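Local coordinates for protein alpha-1,4-endofucoidanase (Mariniflexile fucanivorans, PDB 6DLH) that hydrolyses internal alpha-1,4-fucosidic linkages of fucoidan as a retaining glycoside hydrolase of family 107 and binds several calcium ions, at residues A[62-67]-A[581-586]; A[100-105]-A[118-123]; A[136-141]-A[425-430]; A[150-155]-A[199-204]; A[344-349]-A[381-386]. All coordinates share one frame; numbering follows the deposited sequence.

Interaction 1 of 5, residues A[62-67]-A[581-586]; sequences GIRIDD and QNSDDT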
# COMPACT_ATOMS: atom_id res chain seq x y z
N GLY A 62 6.34 4.12 4.90
CA GLY A 62 7.18 4.80 3.93
C GLY A 62 6.97 4.35 2.48
O GLY A 62 7.61 4.87 1.58
N ILE A 63 6.06 3.39 2.26
CA ILE A 63 5.82 2.85 0.94
C ILE A 63 4.98 3.84 0.15
O ILE A 63 4.08 4.46 0.72
CB ILE A 63 5.20 1.44 1.02
CG1 ILE A 63 6.18 0.42 1.61
CG2 ILE A 63 4.64 0.98 -0.33
CD1 ILE A 63 7.51 0.31 0.88
N ARG A 64 5.30 4.00 -1.14
CA ARG A 64 4.70 5.05 -1.95
C ARG A 64 4.24 4.49 -3.30
O ARG A 64 4.85 3.56 -3.82
CB ARG A 64 5.70 6.21 -2.12
CG ARG A 64 6.09 6.88 -0.82
CD ARG A 64 4.89 7.59 -0.22
NE ARG A 64 5.18 8.38 0.97
CZ ARG A 64 4.86 8.02 2.21
NH1 ARG A 64 4.31 6.84 2.43
NH2 ARG A 64 5.10 8.84 3.22
N ILE A 65 3.18 5.08 -3.87
CA ILE A 65 2.62 4.64 -5.14
C ILE A 65 3.20 5.44 -6.31
O ILE A 65 2.82 5.21 -7.46
CB ILE A 65 1.08 4.68 -5.10
CG1 ILE A 65 0.47 3.82 -6.22
CG2 ILE A 65 0.57 6.12 -5.14
CD1 ILE A 65 -1.02 3.61 -6.11
N ASP A 66 4.12 6.38 -6.03
CA ASP A 66 4.56 7.38 -6.99
C ASP A 66 5.26 6.79 -8.21
O ASP A 66 5.08 7.28 -9.32
CB ASP A 66 5.37 8.51 -6.33
CG ASP A 66 4.53 9.29 -5.34
OD1 ASP A 66 4.25 8.74 -4.26
OD2 ASP A 66 4.12 10.42 -5.68
N ASP A 67 6.09 5.76 -8.01
CA ASP A 67 6.78 5.11 -9.11
C ASP A 67 5.76 4.49 -10.07
O ASP A 67 5.89 4.61 -11.29
CB ASP A 67 7.80 4.09 -8.62
CG ASP A 67 9.06 4.72 -8.03
OD1 ASP A 67 9.24 5.94 -8.22
OD2 ASP A 67 9.85 3.99 -7.40
N GLN A 581 15.26 8.84 -2.12
CA GLN A 581 13.98 9.50 -2.31
C GLN A 581 12.91 8.46 -2.63
O GLN A 581 13.09 7.65 -3.53
CB GLN A 581 14.10 10.54 -3.42
CG GLN A 581 12.84 11.36 -3.61
CD GLN A 581 13.04 12.52 -4.56
OE1 GLN A 581 13.99 12.55 -5.34
NE2 GLN A 581 12.14 13.48 -4.49
N ASN A 582 11.80 8.49 -1.88
CA ASN A 582 10.68 7.59 -2.11
C ASN A 582 9.65 8.28 -3.01
O ASN A 582 8.96 7.61 -3.77
CB ASN A 582 10.04 7.09 -0.81
CG ASN A 582 10.83 6.01 -0.09
OD1 ASN A 582 11.87 5.56 -0.57
ND2 ASN A 582 10.33 5.59 1.07
N SER A 583 9.55 9.61 -2.88
CA SER A 583 8.67 10.42 -3.71
C SER A 583 9.02 11.90 -3.57
O SER A 583 10.00 12.25 -2.90
CB SER A 583 7.21 10.17 -3.40
OG SER A 583 6.87 10.65 -2.11
N ASP A 584 8.20 12.76 -4.18
CA ASP A 584 8.39 14.20 -4.17
C ASP A 584 8.27 14.78 -2.76
O ASP A 584 8.66 15.92 -2.52
CB ASP A 584 7.36 14.89 -5.07
CG ASP A 584 7.84 15.05 -6.50
OD1 ASP A 584 8.94 14.53 -6.82
OD2 ASP A 584 7.12 15.70 -7.29
N ASP A 585 7.70 14.00 -1.83
CA ASP A 585 7.41 14.54 -0.51
C ASP A 585 7.95 13.61 0.57
O ASP A 585 7.68 13.83 1.75
CB ASP A 585 5.93 14.92 -0.37
CG ASP A 585 4.94 13.77 -0.33
OD1 ASP A 585 5.38 12.59 -0.33
OD2 ASP A 585 3.72 14.05 -0.29
N THR A 586 8.72 12.59 0.18
CA THR A 586 9.11 11.55 1.12
C THR A 586 10.51 11.03 0.80
O THR A 586 10.77 10.56 -0.31
CB THR A 586 8.06 10.43 1.16
OG1 THR A 586 6.77 10.96 1.45
CG2 THR A 586 8.40 9.36 2.18
O HOH W 1 6.15 12.00 -6.34
O HOH W 2 3.59 10.76 -2.17
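Arg64 reaches from the loop just before helix 66-71 to Thr586, and hydrogen bonds carry most of the contact. Its NE and NH2 approach side-on and both grip one atom, Thr586 OG1, with NE 3.1 Å from OG1 and NH2 3.2 Å from it. The hydroxyl lies at the guanidinium edge, in plane, so both N-H groups can be used. The arginine chain bends at chi2 (-66°), which swings CD round toward the turn. The threonine proton goes to Asp585 OD1, leaving OG1 as acceptor for the two arginine N-H groups. A weak bond runs from Asn582 ND2 to Gly62 O at 2.9 Å; the positive phi of Gly62 suits glycine.

Arg64 NH1 donates to Ile63 O and makes a salt bridge to Asp127, which would offset the charge. Waters mediate for Asp66: one joins its OD2 to Asp584 N, and another donates to both Asp66 OD1 and Asp585 OD1, which would ease the repulsion between two like charges. Packing is modest. Ser583 CB lies 3.4 Å from Asp66 OD1, and the Arg64 and Asn582 side chains cross at about a right angle, Arg64 CG 4.0 Å from Asn582 CB.

The partner of the catalytic barrel here is the tip of a hairpin in an Ig-like domain: a type I turn from Ser583 to Thr586, with Asn582 and Ser583 both facing Thr586 in a classic beta bulge.

Interaction 2 of 5, residues A[100-105]-A[118-123]; sequences PIIESL and NLVAPR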
# COMPACT_ATOMS: atom_id res chain seq x y z
N PRO A 100 -5.39 4.09 16.44
CA PRO A 100 -5.04 3.98 17.86
C PRO A 100 -5.31 2.60 18.47
O PRO A 100 -4.43 2.03 19.12
CB PRO A 100 -5.99 5.00 18.52
CG PRO A 100 -6.23 6.05 17.45
CD PRO A 100 -6.22 5.27 16.15
N ILE A 101 -6.52 2.08 18.24
CA ILE A 101 -6.96 0.81 18.79
C ILE A 101 -6.06 -0.32 18.27
O ILE A 101 -5.61 -1.16 19.05
CB ILE A 101 -8.45 0.56 18.50
CG1 ILE A 101 -9.31 1.77 18.87
CG2 ILE A 101 -8.93 -0.71 19.19
CD1 ILE A 101 -10.79 1.61 18.56
N ILE A 102 -5.78 -0.33 16.96
CA ILE A 102 -5.01 -1.41 16.36
C ILE A 102 -3.56 -1.34 16.86
O ILE A 102 -2.91 -2.37 17.03
CB ILE A 102 -5.09 -1.41 14.82
CG1 ILE A 102 -6.53 -1.54 14.31
CG2 ILE A 102 -4.19 -2.49 14.23
CD1 ILE A 102 -6.69 -1.38 12.82
N GLU A 103 -3.06 -0.11 17.06
CA GLU A 103 -1.69 0.09 17.50
C GLU A 103 -1.52 -0.41 18.94
O GLU A 103 -0.48 -1.00 19.27
CB GLU A 103 -1.26 1.55 17.31
CG GLU A 103 0.25 1.73 17.39
CD GLU A 103 0.81 3.07 16.94
OE1 GLU A 103 0.03 3.92 16.46
OE2 GLU A 103 2.04 3.25 17.08
N SER A 104 -2.55 -0.21 19.77
CA SER A 104 -2.54 -0.67 21.15
C SER A 104 -2.36 -2.19 21.22
O SER A 104 -1.67 -2.69 22.10
CB SER A 104 -3.79 -0.24 21.88
OG SER A 104 -4.82 -1.19 21.68
N LEU A 105 -2.98 -2.90 20.27
CA LEU A 105 -2.94 -4.36 20.19
C LEU A 105 -1.49 -4.83 20.04
O LEU A 105 -1.19 -6.00 20.27
CB LEU A 105 -3.75 -4.80 18.98
CG LEU A 105 -5.22 -5.17 19.22
CD1 LEU A 105 -6.08 -3.93 19.41
CD2 LEU A 105 -5.74 -6.00 18.06
N ASN A 118 3.27 -8.59 16.13
CA ASN A 118 1.91 -8.24 16.53
C ASN A 118 1.57 -6.80 16.16
O ASN A 118 0.60 -6.25 16.69
CB ASN A 118 1.65 -8.50 18.02
CG ASN A 118 1.37 -9.96 18.34
OD1 ASN A 118 0.40 -10.54 17.85
ND2 ASN A 118 2.22 -10.55 19.16
N LEU A 119 2.35 -6.19 15.26
CA LEU A 119 2.00 -4.86 14.78
C LEU A 119 1.37 -4.98 13.39
O LEU A 119 2.02 -5.40 12.43
CB LEU A 119 3.24 -3.96 14.77
CG LEU A 119 3.02 -2.54 14.25
CD1 LEU A 119 2.06 -1.75 15.13
CD2 LEU A 119 4.34 -1.79 14.08
N VAL A 120 0.08 -4.62 13.30
CA VAL A 120 -0.70 -4.88 12.10
C VAL A 120 -1.28 -3.58 11.57
O VAL A 120 -2.27 -3.58 10.84
CB VAL A 120 -1.79 -5.96 12.30
CG1 VAL A 120 -1.21 -7.36 12.36
CG2 VAL A 120 -2.70 -5.69 13.48
N ALA A 121 -0.65 -2.46 11.95
CA ALA A 121 -0.86 -1.19 11.29
C ALA A 121 0.48 -0.45 11.22
O ALA A 121 1.44 -0.86 11.86
CB ALA A 121 -1.92 -0.38 12.00
N PRO A 122 0.59 0.62 10.40
CA PRO A 122 1.73 1.53 10.51
C PRO A 122 1.58 2.39 11.76
O PRO A 122 0.49 2.88 12.05
CB PRO A 122 1.59 2.38 9.24
CG PRO A 122 0.10 2.40 8.97
CD PRO A 122 -0.36 1.01 9.35
N ARG A 123 2.69 2.56 12.50
CA ARG A 123 2.70 3.35 13.73
C ARG A 123 2.30 4.79 13.41
O ARG A 123 2.87 5.41 12.52
CB ARG A 123 4.08 3.30 14.40
CG ARG A 123 4.52 1.92 14.86
CD ARG A 123 6.00 1.89 15.19
NE ARG A 123 6.85 1.56 14.05
CZ ARG A 123 7.81 0.64 14.05
NH1 ARG A 123 8.11 -0.02 15.16
NH2 ARG A 123 8.50 0.40 12.95
O HOH W 3 -0.90 -4.26 16.20
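Ile102 lays its CG2 methyl against two small apolar groups, Val120 CG2 at 3.6 Å and Ala121 CB. CG2, anti to the backbone N, is the branch that meets the 118-123 loop, and the Ile102 side chain crosses Val120 at about a right angle. The contact lies in the long connection between the second and third strands of the catalytic (beta/alpha)-barrel, strands 80-84 and 143-149. Beta-branched and short side chains suit this buried seam, and Ile208 and Tyr212 of helix 198-216 also pack on Ile102.

Glu103 lies at the more exposed end. Its chi1 (-164°) sets CG anti to the backbone N, and the extended chain beyond brings OE2 to 3.4 Å from Arg123 CB, crossing the Arg123 side chain at about a right angle. The charges themselves stay apart, Glu103 OE2 being 5.9 Å from Arg123 NE; the arginine pairs instead with Glu61, while Glu103 OE1 accepts from Glu124 N. An alanine in place of Glu103 would probably leave the Glu124 amide without its carboxylate partner and open a gap beside Arg123 CB.

Between the two backbones sits one water that donates to Ile102 O and accepts from Val120 N at 3.1 Å.

Interaction 3 of 5, residues A[136-141]-A[425-430]; sequences ALRAAG and RQYTIL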
# COMPACT_ATOMS: atom_id res chain seq x y z
N ALA A 136 -1.87 11.11 -3.87
CA ALA A 136 -1.15 10.94 -5.12
C ALA A 136 -2.11 10.56 -6.25
O ALA A 136 -1.97 11.03 -7.38
CB ALA A 136 -0.04 9.93 -4.94
N LEU A 137 -3.10 9.72 -5.93
CA LEU A 137 -4.07 9.30 -6.92
C LEU A 137 -4.97 10.46 -7.31
O LEU A 137 -5.27 10.65 -8.49
CB LEU A 137 -4.88 8.11 -6.39
CG LEU A 137 -4.18 6.75 -6.45
CD1 LEU A 137 -4.97 5.70 -5.66
CD2 LEU A 137 -3.98 6.31 -7.89
N ARG A 138 -5.40 11.24 -6.31
CA ARG A 138 -6.19 12.44 -6.53
C ARG A 138 -5.41 13.38 -7.45
O ARG A 138 -5.94 13.85 -8.45
CB ARG A 138 -6.52 13.13 -5.20
CG ARG A 138 -7.17 14.51 -5.35
CD ARG A 138 -8.50 14.50 -6.09
NE ARG A 138 -9.52 13.70 -5.43
CZ ARG A 138 -10.34 14.13 -4.47
NH1 ARG A 138 -10.35 15.40 -4.13
NH2 ARG A 138 -11.13 13.27 -3.85
N ALA A 139 -4.15 13.64 -7.10
CA ALA A 139 -3.37 14.61 -7.85
C ALA A 139 -3.18 14.12 -9.28
O ALA A 139 -3.04 14.93 -10.20
CB ALA A 139 -2.05 14.89 -7.16
N ALA A 140 -3.24 12.79 -9.46
CA ALA A 140 -2.99 12.16 -10.75
C ALA A 140 -4.28 12.06 -11.56
O ALA A 140 -4.28 11.55 -12.68
CB ALA A 140 -2.35 10.80 -10.55
N GLY A 141 -5.38 12.56 -10.99
CA GLY A 141 -6.65 12.67 -11.70
C GLY A 141 -7.50 11.40 -11.60
O GLY A 141 -8.43 11.24 -12.40
N ARG A 425 -8.82 10.73 -17.72
CA ARG A 425 -9.10 10.11 -16.43
C ARG A 425 -10.42 10.61 -15.84
O ARG A 425 -11.42 10.66 -16.55
CB ARG A 425 -7.89 10.26 -15.50
CG ARG A 425 -6.59 9.82 -16.15
CD ARG A 425 -5.45 9.74 -15.15
NE ARG A 425 -4.33 9.00 -15.72
CZ ARG A 425 -3.16 8.81 -15.11
NH1 ARG A 425 -2.23 8.07 -15.69
NH2 ARG A 425 -2.92 9.37 -13.94
N GLN A 426 -10.41 10.96 -14.55
CA GLN A 426 -11.60 11.40 -13.83
C GLN A 426 -11.55 12.89 -13.47
O GLN A 426 -12.59 13.53 -13.41
CB GLN A 426 -11.84 10.54 -12.59
CG GLN A 426 -12.38 9.15 -12.90
CD GLN A 426 -13.79 9.19 -13.43
OE1 GLN A 426 -14.71 9.62 -12.74
NE2 GLN A 426 -13.97 8.72 -14.65
N TYR A 427 -10.35 13.44 -13.23
CA TYR A 427 -10.25 14.84 -12.84
C TYR A 427 -9.10 15.54 -13.55
O TYR A 427 -8.14 14.90 -13.97
CB TYR A 427 -9.95 14.98 -11.35
CG TYR A 427 -10.81 14.21 -10.39
CD1 TYR A 427 -12.17 14.46 -10.26
CD2 TYR A 427 -10.24 13.25 -9.56
CE1 TYR A 427 -12.95 13.77 -9.34
CE2 TYR A 427 -11.01 12.55 -8.64
CZ TYR A 427 -12.36 12.82 -8.53
OH TYR A 427 -13.10 12.11 -7.61
N THR A 428 -9.19 16.88 -13.63
CA THR A 428 -8.05 17.72 -13.99
C THR A 428 -7.71 18.59 -12.78
O THR A 428 -8.48 19.49 -12.43
CB THR A 428 -8.33 18.54 -15.26
OG1 THR A 428 -8.50 17.65 -16.36
CG2 THR A 428 -7.22 19.52 -15.60
N ILE A 429 -6.57 18.30 -12.14
CA ILE A 429 -6.15 18.96 -10.92
C ILE A 429 -5.19 20.10 -11.27
O ILE A 429 -4.23 19.90 -12.02
CB ILE A 429 -5.52 17.95 -9.94
CG1 ILE A 429 -6.46 16.79 -9.61
CG2 ILE A 429 -4.98 18.63 -8.69
CD1 ILE A 429 -7.74 17.16 -8.88
N LEU A 430 -5.48 21.29 -10.74
CA LEU A 430 -4.66 22.47 -10.98
C LEU A 430 -3.81 22.74 -9.74
O LEU A 430 -4.28 22.52 -8.63
CB LEU A 430 -5.57 23.66 -11.29
CG LEU A 430 -6.50 23.50 -12.50
CD1 LEU A 430 -7.34 24.76 -12.67
CD2 LEU A 430 -5.72 23.21 -13.78
O HOH W 4 -11.76 10.87 -5.55
O HOH W 5 -4.88 15.86 -12.52
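Gly141 and Tyr427 meet backbone to backbone where helix 129-139 ends against a loop of an Ig-like domain. The helix closes in a Schellman motif, with Gly141 at positive phi (88°). A side chain here would collide with Tyr427 O and with the preceding carbonyl, which explains the glycine. Its own carbonyl O accepts two bonds, from Gln426 N at 2.9 Å, nearly along the C=O axis, and from Tyr427 N at 3.0 Å.

Arg425 holds Ala140, the residue before Gly141. Its chain, extended from CG to NE, brings NH2 to 2.9 Å from Ala140 O, which lies at the guanidinium edge, and NH1 bonds Ile75 O. An alanine at Arg425 would probably leave the carbonyls of Ala140 and Ile75 without these donors and weaken the grip on the helix end. Next to it, Gln426 NE2 bonds Asp79, a calcium ligand, which puts Gln426 in the second shell of that calcium site.

Ile429 covers the last helical turn, its CG1 3.2 Å from Arg138 O and its CD1 3.9 Å from Arg138 CD, while a water links its N to Ala139 O. The Tyr427 ring stands 61° from the guanidinium plane of Arg138, CE2 3.7 Å from NE. Beyond the ring, one water joins Tyr427 OH, 2.8 Å away, to Arg138 NH2.

Interaction 4 of 5, residues A[150-155]-A[199-204]; sequences SYNLLA and KYMFCY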
# COMPACT_ATOMS: atom_id res chain seq x y z
N SER A 150 -13.43 -9.00 4.83
CA SER A 150 -14.54 -8.91 5.76
C SER A 150 -14.19 -9.49 7.12
O SER A 150 -14.76 -9.06 8.13
CB SER A 150 -15.78 -9.55 5.18
OG SER A 150 -16.31 -8.76 4.12
N TYR A 151 -13.27 -10.46 7.15
CA TYR A 151 -12.83 -11.14 8.36
C TYR A 151 -12.01 -10.19 9.24
O TYR A 151 -11.88 -10.43 10.43
CB TYR A 151 -11.99 -12.38 8.05
CG TYR A 151 -12.78 -13.64 7.81
CD1 TYR A 151 -13.18 -14.46 8.86
CD2 TYR A 151 -13.14 -14.02 6.52
CE1 TYR A 151 -13.91 -15.62 8.63
CE2 TYR A 151 -13.87 -15.18 6.28
CZ TYR A 151 -14.26 -15.98 7.34
OH TYR A 151 -14.98 -17.12 7.09
N ASN A 152 -11.44 -9.15 8.62
CA ASN A 152 -10.78 -8.05 9.30
C ASN A 152 -9.83 -8.59 10.37
O ASN A 152 -8.99 -9.44 10.08
CB ASN A 152 -11.77 -6.95 9.69
CG ASN A 152 -12.77 -7.38 10.74
OD1 ASN A 152 -12.46 -7.38 11.93
ND2 ASN A 152 -13.98 -7.73 10.32
N LEU A 153 -9.98 -8.12 11.62
CA LEU A 153 -9.06 -8.42 12.71
C LEU A 153 -9.27 -9.83 13.26
O LEU A 153 -8.38 -10.36 13.94
CB LEU A 153 -9.19 -7.34 13.79
CG LEU A 153 -8.68 -5.95 13.39
CD1 LEU A 153 -9.25 -4.88 14.31
CD2 LEU A 153 -7.16 -5.90 13.38
N LEU A 154 -10.41 -10.45 12.96
CA LEU A 154 -10.67 -11.83 13.37
C LEU A 154 -9.74 -12.78 12.62
O LEU A 154 -9.17 -12.42 11.59
CB LEU A 154 -12.14 -12.18 13.10
CG LEU A 154 -13.17 -11.62 14.09
CD1 LEU A 154 -12.59 -11.48 15.49
CD2 LEU A 154 -13.72 -10.29 13.60
N ALA A 155 -9.59 -13.99 13.16
CA ALA A 155 -8.79 -15.03 12.53
C ALA A 155 -9.68 -15.91 11.66
O ALA A 155 -10.66 -16.48 12.14
CB ALA A 155 -8.07 -15.83 13.58
N LYS A 199 -20.54 -10.25 17.18
CA LYS A 199 -20.48 -9.01 17.96
C LYS A 199 -19.21 -8.25 17.61
O LYS A 199 -19.23 -7.02 17.49
CB LYS A 199 -20.67 -9.27 19.46
CG LYS A 199 -19.59 -10.09 20.14
CD LYS A 199 -19.86 -10.38 21.61
CE LYS A 199 -18.80 -11.28 22.22
NZ LYS A 199 -19.13 -11.67 23.61
N TYR A 200 -18.11 -8.99 17.42
CA TYR A 200 -16.81 -8.44 17.05
C TYR A 200 -16.88 -7.76 15.68
O TYR A 200 -16.19 -6.76 15.46
CB TYR A 200 -15.73 -9.52 17.09
CG TYR A 200 -15.66 -10.32 18.37
CD1 TYR A 200 -15.49 -9.70 19.60
CD2 TYR A 200 -15.74 -11.71 18.36
CE1 TYR A 200 -15.41 -10.43 20.78
CE2 TYR A 200 -15.67 -12.45 19.52
CZ TYR A 200 -15.50 -11.81 20.74
OH TYR A 200 -15.43 -12.54 21.90
N MET A 201 -17.71 -8.29 14.78
CA MET A 201 -17.85 -7.74 13.44
C MET A 201 -18.42 -6.32 13.52
O MET A 201 -17.96 -5.43 12.81
CB MET A 201 -18.75 -8.60 12.54
CG MET A 201 -18.12 -9.93 12.15
SD MET A 201 -16.81 -9.79 10.92
CE MET A 201 -17.72 -9.02 9.57
N PHE A 202 -19.41 -6.13 14.41
CA PHE A 202 -20.02 -4.82 14.61
C PHE A 202 -19.02 -3.87 15.27
O PHE A 202 -19.08 -2.67 15.03
CB PHE A 202 -21.32 -4.94 15.41
CG PHE A 202 -22.55 -5.29 14.62
CD1 PHE A 202 -23.28 -4.31 13.97
CD2 PHE A 202 -23.00 -6.61 14.56
CE1 PHE A 202 -24.43 -4.64 13.26
CE2 PHE A 202 -24.15 -6.93 13.85
CZ PHE A 202 -24.86 -5.95 13.19
N CYS A 203 -18.13 -4.43 16.10
CA CYS A 203 -17.04 -3.66 16.70
C CYS A 203 -16.26 -2.95 15.59
O CYS A 203 -16.12 -1.73 15.61
CB CYS A 203 -16.08 -4.57 17.48
SG CYS A 203 -16.50 -4.85 19.22
N TYR A 204 -15.80 -3.75 14.61
CA TYR A 204 -14.95 -3.28 13.53
C TYR A 204 -15.63 -2.16 12.74
O TYR A 204 -15.02 -1.13 12.47
CB TYR A 204 -14.52 -4.45 12.63
CG TYR A 204 -13.48 -4.07 11.60
CD1 TYR A 204 -12.13 -4.12 11.91
CD2 TYR A 204 -13.85 -3.64 10.34
CE1 TYR A 204 -11.17 -3.77 10.97
CE2 TYR A 204 -12.90 -3.28 9.39
CZ TYR A 204 -11.56 -3.35 9.71
OH TYR A 204 -10.62 -2.99 8.79
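Asn152 ND2 donates to Ser150 O at 2.7 Å and, across the contact, lies 3.6 Å from Met201 SD. The other end of the amide is held too: OD1 takes Leu153 N in a strongly bent bond, the donor above the carbonyl plane, and rests 3.3 Å from CD1 of Tyr204. These two bonds fix the rotation of the amide and hold it over the Tyr204 ring, the planes only 21° apart, in a stack. Asn152 CB adds a CH-pi contact 3.5 Å from the ring centroid, almost on the ring normal. The torsion that permits this puts CG between the backbone N and the carbonyl carbon (chi1 67°). Asparagine suits the spot doubly, because it is the second residue of a type II' turn from Tyr151 to Leu154 and tolerates the positive phi required there.

Round the stack the packing is mostly apolar. Leu153 CD1 meets the edge of the Tyr204 ring in its plane, CD1 to CD1 3.8 Å, and Leu154 CD1 leans on Tyr200 CB. A bend at chi2 turns Met201 SD to the amide, and one at chi3 sets CE beside Ser150 O.

The loop leaving barrel strand 143-149 thus lies on helix 198-216. Helix 168-176 covers Leu153 through Trp172, helix 249-259 backs Met201 through Phe254, and Ser150 abuts helix 228-233.

Interaction 5 of 5, residues A[344-349]-A[381-386]; sequences PKQSTT and GTPLVR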
# COMPACT_ATOMS: atom_id res chain seq x y z
N PRO A 344 -11.65 -9.01 -12.68
CA PRO A 344 -10.83 -10.08 -13.25
C PRO A 344 -9.35 -9.96 -12.90
O PRO A 344 -8.92 -8.94 -12.36
CB PRO A 344 -11.03 -9.85 -14.76
CG PRO A 344 -11.15 -8.34 -14.88
CD PRO A 344 -11.91 -7.92 -13.64
N LYS A 345 -8.58 -11.01 -13.21
CA LYS A 345 -7.13 -11.00 -13.08
C LYS A 345 -6.50 -10.93 -14.46
O LYS A 345 -6.95 -11.63 -15.37
CB LYS A 345 -6.59 -12.32 -12.52
CG LYS A 345 -7.40 -13.02 -11.45
CD LYS A 345 -6.83 -14.38 -11.12
CE LYS A 345 -7.89 -15.32 -10.59
NZ LYS A 345 -7.29 -16.49 -9.91
N GLN A 346 -5.42 -10.16 -14.58
CA GLN A 346 -4.74 -9.98 -15.85
C GLN A 346 -3.70 -11.08 -16.08
O GLN A 346 -3.49 -11.49 -17.21
CB GLN A 346 -4.11 -8.58 -15.91
CG GLN A 346 -3.42 -8.26 -17.23
CD GLN A 346 -3.03 -6.81 -17.30
OE1 GLN A 346 -3.03 -6.09 -16.29
NE2 GLN A 346 -2.72 -6.35 -18.50
N SER A 347 -3.06 -11.54 -14.99
CA SER A 347 -2.06 -12.60 -15.06
C SER A 347 -2.75 -13.96 -14.93
O SER A 347 -3.92 -14.02 -14.56
CB SER A 347 -1.03 -12.47 -13.97
OG SER A 347 -1.45 -13.18 -12.80
N THR A 348 -1.98 -15.03 -15.18
CA THR A 348 -2.47 -16.39 -15.07
C THR A 348 -2.50 -16.86 -13.61
O THR A 348 -3.00 -17.95 -13.34
CB THR A 348 -1.60 -17.37 -15.88
OG1 THR A 348 -0.26 -17.29 -15.40
CG2 THR A 348 -1.61 -17.11 -17.37
N THR A 349 -1.97 -16.07 -12.67
CA THR A 349 -1.67 -16.65 -11.36
C THR A 349 -2.42 -15.96 -10.22
O THR A 349 -2.96 -16.65 -9.35
CB THR A 349 -0.16 -16.83 -11.14
OG1 THR A 349 0.46 -15.56 -11.36
CG2 THR A 349 0.45 -17.86 -12.06
N GLY A 381 -7.24 -6.74 -12.08
CA GLY A 381 -6.15 -7.18 -11.23
C GLY A 381 -4.85 -7.10 -12.03
O GLY A 381 -4.49 -8.06 -12.70
N THR A 382 -4.18 -5.94 -11.94
CA THR A 382 -2.98 -5.63 -12.69
C THR A 382 -1.76 -6.07 -11.89
O THR A 382 -1.58 -5.65 -10.76
CB THR A 382 -2.89 -4.11 -12.97
OG1 THR A 382 -3.01 -3.41 -11.72
CG2 THR A 382 -3.95 -3.63 -13.93
N PRO A 383 -0.87 -6.92 -12.46
CA PRO A 383 0.28 -7.45 -11.71
C PRO A 383 1.49 -6.51 -11.60
O PRO A 383 1.94 -5.93 -12.59
CB PRO A 383 0.68 -8.68 -12.55
CG PRO A 383 0.31 -8.30 -13.97
CD PRO A 383 -0.92 -7.43 -13.84
N LEU A 384 2.02 -6.40 -10.38
CA LEU A 384 3.29 -5.73 -10.15
C LEU A 384 4.39 -6.78 -10.21
O LEU A 384 4.12 -7.97 -10.12
CB LEU A 384 3.24 -5.06 -8.78
CG LEU A 384 2.07 -4.10 -8.56
CD1 LEU A 384 2.05 -3.59 -7.12
CD2 LEU A 384 2.11 -2.94 -9.55
N VAL A 385 5.64 -6.33 -10.36
CA VAL A 385 6.77 -7.23 -10.57
C VAL A 385 7.05 -8.08 -9.33
O VAL A 385 7.25 -9.29 -9.45
CB VAL A 385 8.01 -6.46 -11.07
CG1 VAL A 385 9.30 -7.27 -10.92
CG2 VAL A 385 7.83 -5.99 -12.50
N ARG A 386 7.10 -7.46 -8.14
CA ARG A 386 7.39 -8.18 -6.91
C ARG A 386 6.71 -7.46 -5.74
O ARG A 386 7.07 -6.34 -5.38
CB ARG A 386 8.90 -8.31 -6.71
CG ARG A 386 9.32 -9.38 -5.71
CD ARG A 386 10.81 -9.38 -5.38
NE ARG A 386 11.66 -9.57 -6.55
CZ ARG A 386 12.51 -8.67 -7.02
NH1 ARG A 386 12.84 -7.61 -6.31
NH2 ARG A 386 13.02 -8.83 -8.23
O HOH W 6 -2.78 -10.21 -12.31
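Gln346 stands across Pro383 at about a right angle and meets Thr382 on a slant. With CG anti to the backbone N (chi1 -177°) and the rest of the chain extended, its OE1 reaches both partners: it is 3.5 Å from Pro383 CD and equally far from the methyl CG2 of Thr382. The nearest groups to OE1 across the contact are carbons, and OE1 is buried with no polar partner in the model, whereas NE2 is satisfied by Gln404 of helix 399-415. Thr382 turns its hydroxyl the other way, to Leu49 N, and so presents the methyl to the glutamine.

The backbones join in a single parallel bridge between Lys345 and Gly381. Gly381 N donates to Pro344 O at 2.8 Å, and Gln346 N donates to Gly381 O at 3.0 Å. The bridge lies just past the ends of the neighbouring parallel strands 341-342 and 377-379 of the catalytic barrel. Glycine fits because a CB would press on Pro344 O and Lys345 CA.

Farther along, a water accepts from Ser347 N and lies 2.8 Å from Gly381 O, to which it may donate. Ser347 itself forms an ST turn, its OG taking the amide of Thr349 at 2.9 Å, while its CB sits 4.4 Å from Pro383 CG.

How the interactions relate
Interactions 2, 4 and 5 are buried within the catalytic barrel, whereas interactions 1 and 3 are partly buried seams where Ig-like domains dock on it. The difference shows in the chemistry: the two seams rest on arginine side chains and backbone carbonyls, interactions 2 and 4 mainly on apolar and stacked side chains, and interaction 5 on a backbone bridge. Helix 129-139 links the seams, since Ala136 CB packs on Ile65 CG2, 3.9 Å away. Interactions 2 and 4 are also neighbours, Ile102 meeting Leu153, and both lean on helix 198-216. Interaction 5 touches none of the others; its centre lies about 29 Å from that of interaction 2, on the opposite side of the chain's centre.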